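Local atomic coordinates of bluetongue virus COAT protein VP7 (Bluetongue virus, PDB entry 1BVP), a protein that forms the trimeric capsomers of the bluetongue virus inner capsid, 260 of which assemble on a scaffold of VP3. Residues Phe129-Met143 with Val152-Asn164. Residues are numbered along the deposited sequence; the frame is centred on the assembly and turned at random.
Sequences FLETEETFQPGRWFM and VVCGPDMIQVSLN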
# COMPACT_ATOMS: atom_id res chain seq x y z
N PHE A 129 4.07 20.61 3.76
CA PHE A 129 4.13 21.62 4.81
C PHE A 129 3.54 21.20 6.12
O PHE A 129 3.07 22.02 6.89
CB PHE A 129 3.43 22.90 4.39
CG PHE A 129 4.03 23.55 3.19
CD1 PHE A 129 5.21 24.30 3.32
CD2 PHE A 129 3.44 23.39 1.93
CE1 PHE A 129 5.81 24.88 2.17
CE2 PHE A 129 4.02 23.96 0.81
CZ PHE A 129 5.22 24.71 0.92
N LEU A 130 3.55 19.91 6.40
CA LEU A 130 3.01 19.43 7.64
C LEU A 130 3.67 20.07 8.86
O LEU A 130 3.01 20.35 9.86
CB LEU A 130 3.17 17.92 7.72
CG LEU A 130 2.57 17.30 8.99
CD1 LEU A 130 1.10 16.96 8.76
CD2 LEU A 130 3.36 16.05 9.38
N GLU A 131 4.96 20.34 8.79
CA GLU A 131 5.60 20.88 9.97
C GLU A 131 5.78 22.38 9.97
O GLU A 131 6.89 22.88 10.07
CB GLU A 131 6.91 20.17 10.24
CG GLU A 131 6.73 18.67 10.35
CD GLU A 131 7.98 17.95 10.82
OE1 GLU A 131 9.10 18.37 10.44
OE2 GLU A 131 7.81 16.95 11.57
N THR A 132 4.66 23.09 9.92
CA THR A 132 4.64 24.54 9.93
C THR A 132 3.92 25.01 11.20
O THR A 132 2.93 24.39 11.62
CB THR A 132 3.89 25.07 8.70
OG1 THR A 132 2.64 24.35 8.55
CG2 THR A 132 4.72 24.90 7.47
N GLU A 133 4.40 26.10 11.80
CA GLU A 133 3.79 26.59 13.03
C GLU A 133 2.60 27.51 12.80
O GLU A 133 1.74 27.63 13.67
CB GLU A 133 4.83 27.33 13.85
CG GLU A 133 5.91 26.46 14.37
CD GLU A 133 6.92 27.24 15.15
OE1 GLU A 133 6.70 27.53 16.36
OE2 GLU A 133 7.95 27.58 14.54
N GLU A 134 2.56 28.14 11.64
CA GLU A 134 1.52 29.10 11.32
C GLU A 134 0.89 28.75 10.00
O GLU A 134 1.57 28.27 9.10
CB GLU A 134 2.12 30.49 11.14
CG GLU A 134 2.98 30.98 12.28
CD GLU A 134 3.82 32.18 11.92
OE1 GLU A 134 4.21 32.31 10.72
OE2 GLU A 134 4.11 32.99 12.83
N THR A 135 -0.38 29.09 9.85
CA THR A 135 -1.10 28.88 8.61
C THR A 135 -2.03 30.12 8.38
O THR A 135 -2.44 30.79 9.34
CB THR A 135 -1.89 27.55 8.65
OG1 THR A 135 -2.43 27.26 7.35
CG2 THR A 135 -3.03 27.63 9.69
N PHE A 136 -2.33 30.43 7.12
CA PHE A 136 -3.17 31.55 6.73
C PHE A 136 -4.50 31.13 6.17
O PHE A 136 -4.52 30.21 5.37
CB PHE A 136 -2.44 32.35 5.66
CG PHE A 136 -1.29 33.14 6.21
CD1 PHE A 136 -0.20 32.50 6.78
CD2 PHE A 136 -1.34 34.54 6.22
CE1 PHE A 136 0.84 33.24 7.37
CE2 PHE A 136 -0.30 35.27 6.80
CZ PHE A 136 0.79 34.61 7.39
N GLN A 137 -5.60 31.81 6.52
CA GLN A 137 -6.91 31.43 5.97
C GLN A 137 -6.86 31.30 4.46
O GLN A 137 -6.40 32.21 3.73
CB GLN A 137 -8.00 32.41 6.31
CG GLN A 137 -9.34 31.98 5.73
CD GLN A 137 -10.41 33.05 5.83
OE1 GLN A 137 -10.13 34.22 5.68
NE2 GLN A 137 -11.65 32.63 6.04
N PRO A 138 -7.30 30.15 3.95
CA PRO A 138 -7.28 29.96 2.50
C PRO A 138 -8.19 30.91 1.74
O PRO A 138 -9.34 31.14 2.12
CB PRO A 138 -7.74 28.49 2.34
CG PRO A 138 -8.48 28.20 3.63
CD PRO A 138 -7.68 28.91 4.66
N GLY A 139 -7.64 31.48 0.68
CA GLY A 139 -8.40 32.37 -0.18
C GLY A 139 -8.68 33.76 0.32
O GLY A 139 -9.66 34.37 -0.11
N ARG A 140 -7.91 34.22 1.31
CA ARG A 140 -8.06 35.56 1.84
C ARG A 140 -6.74 36.24 1.56
O ARG A 140 -5.66 35.69 1.80
CB ARG A 140 -8.40 35.59 3.33
CG ARG A 140 -8.03 36.92 3.98
CD ARG A 140 -8.59 37.05 5.37
NE ARG A 140 -10.04 36.95 5.34
CZ ARG A 140 -10.89 37.97 5.39
NH1 ARG A 140 -10.47 39.22 5.50
NH2 ARG A 140 -12.19 37.73 5.23
N TRP A 141 -6.86 37.42 0.96
CA TRP A 141 -5.76 38.27 0.57
C TRP A 141 -4.85 38.61 1.74
O TRP A 141 -5.29 38.80 2.89
CB TRP A 141 -6.34 39.54 -0.03
CG TRP A 141 -5.33 40.56 -0.41
CD1 TRP A 141 -4.78 41.53 0.40
CD2 TRP A 141 -4.70 40.71 -1.69
NE1 TRP A 141 -3.84 42.26 -0.30
CE2 TRP A 141 -3.78 41.79 -1.59
CE3 TRP A 141 -4.82 40.03 -2.92
CZ2 TRP A 141 -2.98 42.20 -2.66
CZ3 TRP A 141 -4.03 40.44 -3.99
CH2 TRP A 141 -3.12 41.52 -3.85
N PHE A 142 -3.56 38.67 1.45
CA PHE A 142 -2.59 39.04 2.47
C PHE A 142 -1.28 39.39 1.81
O PHE A 142 -0.68 38.59 1.08
CB PHE A 142 -2.40 37.95 3.51
CG PHE A 142 -1.39 38.29 4.54
CD1 PHE A 142 -0.03 38.17 4.27
CD2 PHE A 142 -1.78 38.75 5.80
CE1 PHE A 142 0.94 38.50 5.23
CE2 PHE A 142 -0.84 39.09 6.78
CZ PHE A 142 0.53 38.97 6.49
N MET A 143 -0.90 40.65 2.01
CA MET A 143 0.30 41.19 1.44
C MET A 143 1.17 41.75 2.55
O MET A 143 0.70 42.47 3.41
CB MET A 143 -0.06 42.29 0.46
CG MET A 143 1.13 42.87 -0.22
SD MET A 143 1.65 41.90 -1.60
CE MET A 143 0.15 41.77 -2.56
N VAL A 152 2.23 32.59 0.94
CA VAL A 152 1.99 32.23 2.32
C VAL A 152 1.42 30.77 2.36
O VAL A 152 0.81 30.33 1.38
CB VAL A 152 1.04 33.36 2.86
CG1 VAL A 152 -0.38 32.89 3.03
CG2 VAL A 152 1.59 33.99 4.04
N VAL A 153 1.65 30.01 3.44
CA VAL A 153 1.10 28.65 3.48
C VAL A 153 -0.32 28.62 4.00
O VAL A 153 -0.60 29.23 5.03
CB VAL A 153 2.02 27.52 4.22
CG1 VAL A 153 3.42 27.99 4.51
CG2 VAL A 153 1.34 26.92 5.46
N CYS A 154 -1.21 27.90 3.30
CA CYS A 154 -2.59 27.81 3.71
C CYS A 154 -3.12 26.41 3.96
O CYS A 154 -4.33 26.21 4.12
CB CYS A 154 -3.45 28.52 2.70
SG CYS A 154 -3.18 28.03 1.05
N GLY A 155 -2.23 25.44 4.00
CA GLY A 155 -2.66 24.07 4.23
C GLY A 155 -1.41 23.25 4.41
O GLY A 155 -0.30 23.77 4.21
N PRO A 156 -1.54 21.97 4.76
CA PRO A 156 -0.39 21.07 4.96
C PRO A 156 0.31 20.77 3.64
O PRO A 156 1.47 20.42 3.63
CB PRO A 156 -1.02 19.81 5.52
CG PRO A 156 -2.41 20.23 5.97
CD PRO A 156 -2.80 21.25 4.96
N ASP A 157 -0.40 21.02 2.54
CA ASP A 157 0.12 20.75 1.20
C ASP A 157 -0.13 21.91 0.26
O ASP A 157 -0.05 21.73 -0.97
CB ASP A 157 -0.63 19.55 0.61
CG ASP A 157 -2.13 19.79 0.45
OD1 ASP A 157 -2.68 20.75 1.05
OD2 ASP A 157 -2.78 18.99 -0.28
N MET A 158 -0.31 23.10 0.81
CA MET A 158 -0.70 24.22 -0.03
C MET A 158 -0.17 25.60 0.31
O MET A 158 0.03 25.94 1.49
CB MET A 158 -2.21 24.27 0.06
CG MET A 158 -2.86 24.94 -1.04
SD MET A 158 -3.89 23.76 -1.84
CE MET A 158 -3.40 24.17 -3.37
N ILE A 159 0.06 26.39 -0.73
CA ILE A 159 0.44 27.79 -0.54
C ILE A 159 -0.43 28.61 -1.50
O ILE A 159 -0.99 28.08 -2.49
CB ILE A 159 1.94 28.10 -0.84
CG1 ILE A 159 2.20 28.10 -2.34
CG2 ILE A 159 2.86 27.18 -0.08
CD1 ILE A 159 3.38 28.94 -2.70
N GLN A 160 -0.59 29.89 -1.17
CA GLN A 160 -1.35 30.84 -2.02
C GLN A 160 -0.49 32.07 -2.09
O GLN A 160 0.31 32.33 -1.17
CB GLN A 160 -2.73 31.18 -1.46
CG GLN A 160 -2.70 31.73 -0.06
CD GLN A 160 -4.05 31.69 0.61
OE1 GLN A 160 -5.00 31.12 0.10
NE2 GLN A 160 -4.14 32.29 1.79
N VAL A 161 -0.54 32.72 -3.24
CA VAL A 161 0.24 33.92 -3.51
C VAL A 161 -0.73 35.04 -3.89
O VAL A 161 -1.65 34.81 -4.71
CB VAL A 161 1.19 33.69 -4.72
CG1 VAL A 161 2.24 34.75 -4.79
CG2 VAL A 161 1.82 32.35 -4.67
N SER A 162 -0.56 36.20 -3.25
CA SER A 162 -1.36 37.41 -3.53
C SER A 162 -0.49 38.28 -4.43
O SER A 162 0.67 38.56 -4.10
CB SER A 162 -1.63 38.22 -2.26
OG SER A 162 -2.33 37.49 -1.28
N LEU A 163 -1.03 38.70 -5.56
CA LEU A 163 -0.27 39.56 -6.48
C LEU A 163 -0.98 40.93 -6.70
O LEU A 163 -2.19 40.97 -7.01
CB LEU A 163 -0.16 38.91 -7.87
CG LEU A 163 0.52 37.62 -8.32
CD1 LEU A 163 2.01 37.73 -8.16
CD2 LEU A 163 -0.04 36.45 -7.55
N ASN A 164 -0.24 42.03 -6.54
CA ASN A 164 -0.78 43.38 -6.83
C ASN A 164 -0.93 43.46 -8.37
O ASN A 164 -0.30 42.67 -9.11
CB ASN A 164 0.16 44.49 -6.36
CG ASN A 164 -0.05 44.87 -4.90
OD1 ASN A 164 -1.18 44.86 -4.40
ND2 ASN A 164 1.03 45.24 -4.23
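Phe136 lies with one ring face over Val152. Val152 CG2 sits 3.3 Å from the centroid of the Phe136 ring, almost on the ring normal, a CH-pi contact, and CG1 of the same valine meets CB and CG of Phe136. The edge of the Phe136 ring in turn stands over a face of Phe142.

A second apolar patch forms at Phe129. With CG swung beside the backbone N (chi1 -62°), its ring reaches from Pro156 to the start of strand 158-163, where CE2 of Phe129 comes 3.5 Å from CG2 of Ile159. At the far end Trp141 lays a face of its six-membered ring on CB of Ser162, and its edge meets the backbone O of Leu163. The bent chain of Met143 puts CE beside Ser162 O and Asn164 OD1.

The polar contacts tie the winding segment 129-143 down. Phe129 N donates a hydrogen bond to Pro156 O, and Phe136 N donates one to Val153 O at 3.0 Å. Gln160 holds the type II turn from Gln137 to Arg140 with both ends of its amide. Gly139 N points almost straight at OE1 of Gln160 (2.7 Å, 175°). NE2 of Gln160 donates to Gln137 O, approaching from above that carbonyl plane. Ser162 OG donates to Phe142 O at 3.1 Å.

Outside, Glu134 forms a salt bridge with Arg190 of a neighbouring subunit, and residues 134-136 pair in parallel with a strand of that subunit. At the turn, Gln137 NE2 hydrogen-bonds to Pro138 O of that same subunit.

Strands 149-155 and 158-163 form an antiparallel beta hairpin, with the preceding chain folded across it. The hairpin is part of the antiparallel jelly-roll beta sandwich of VP7, here at the trimer interface.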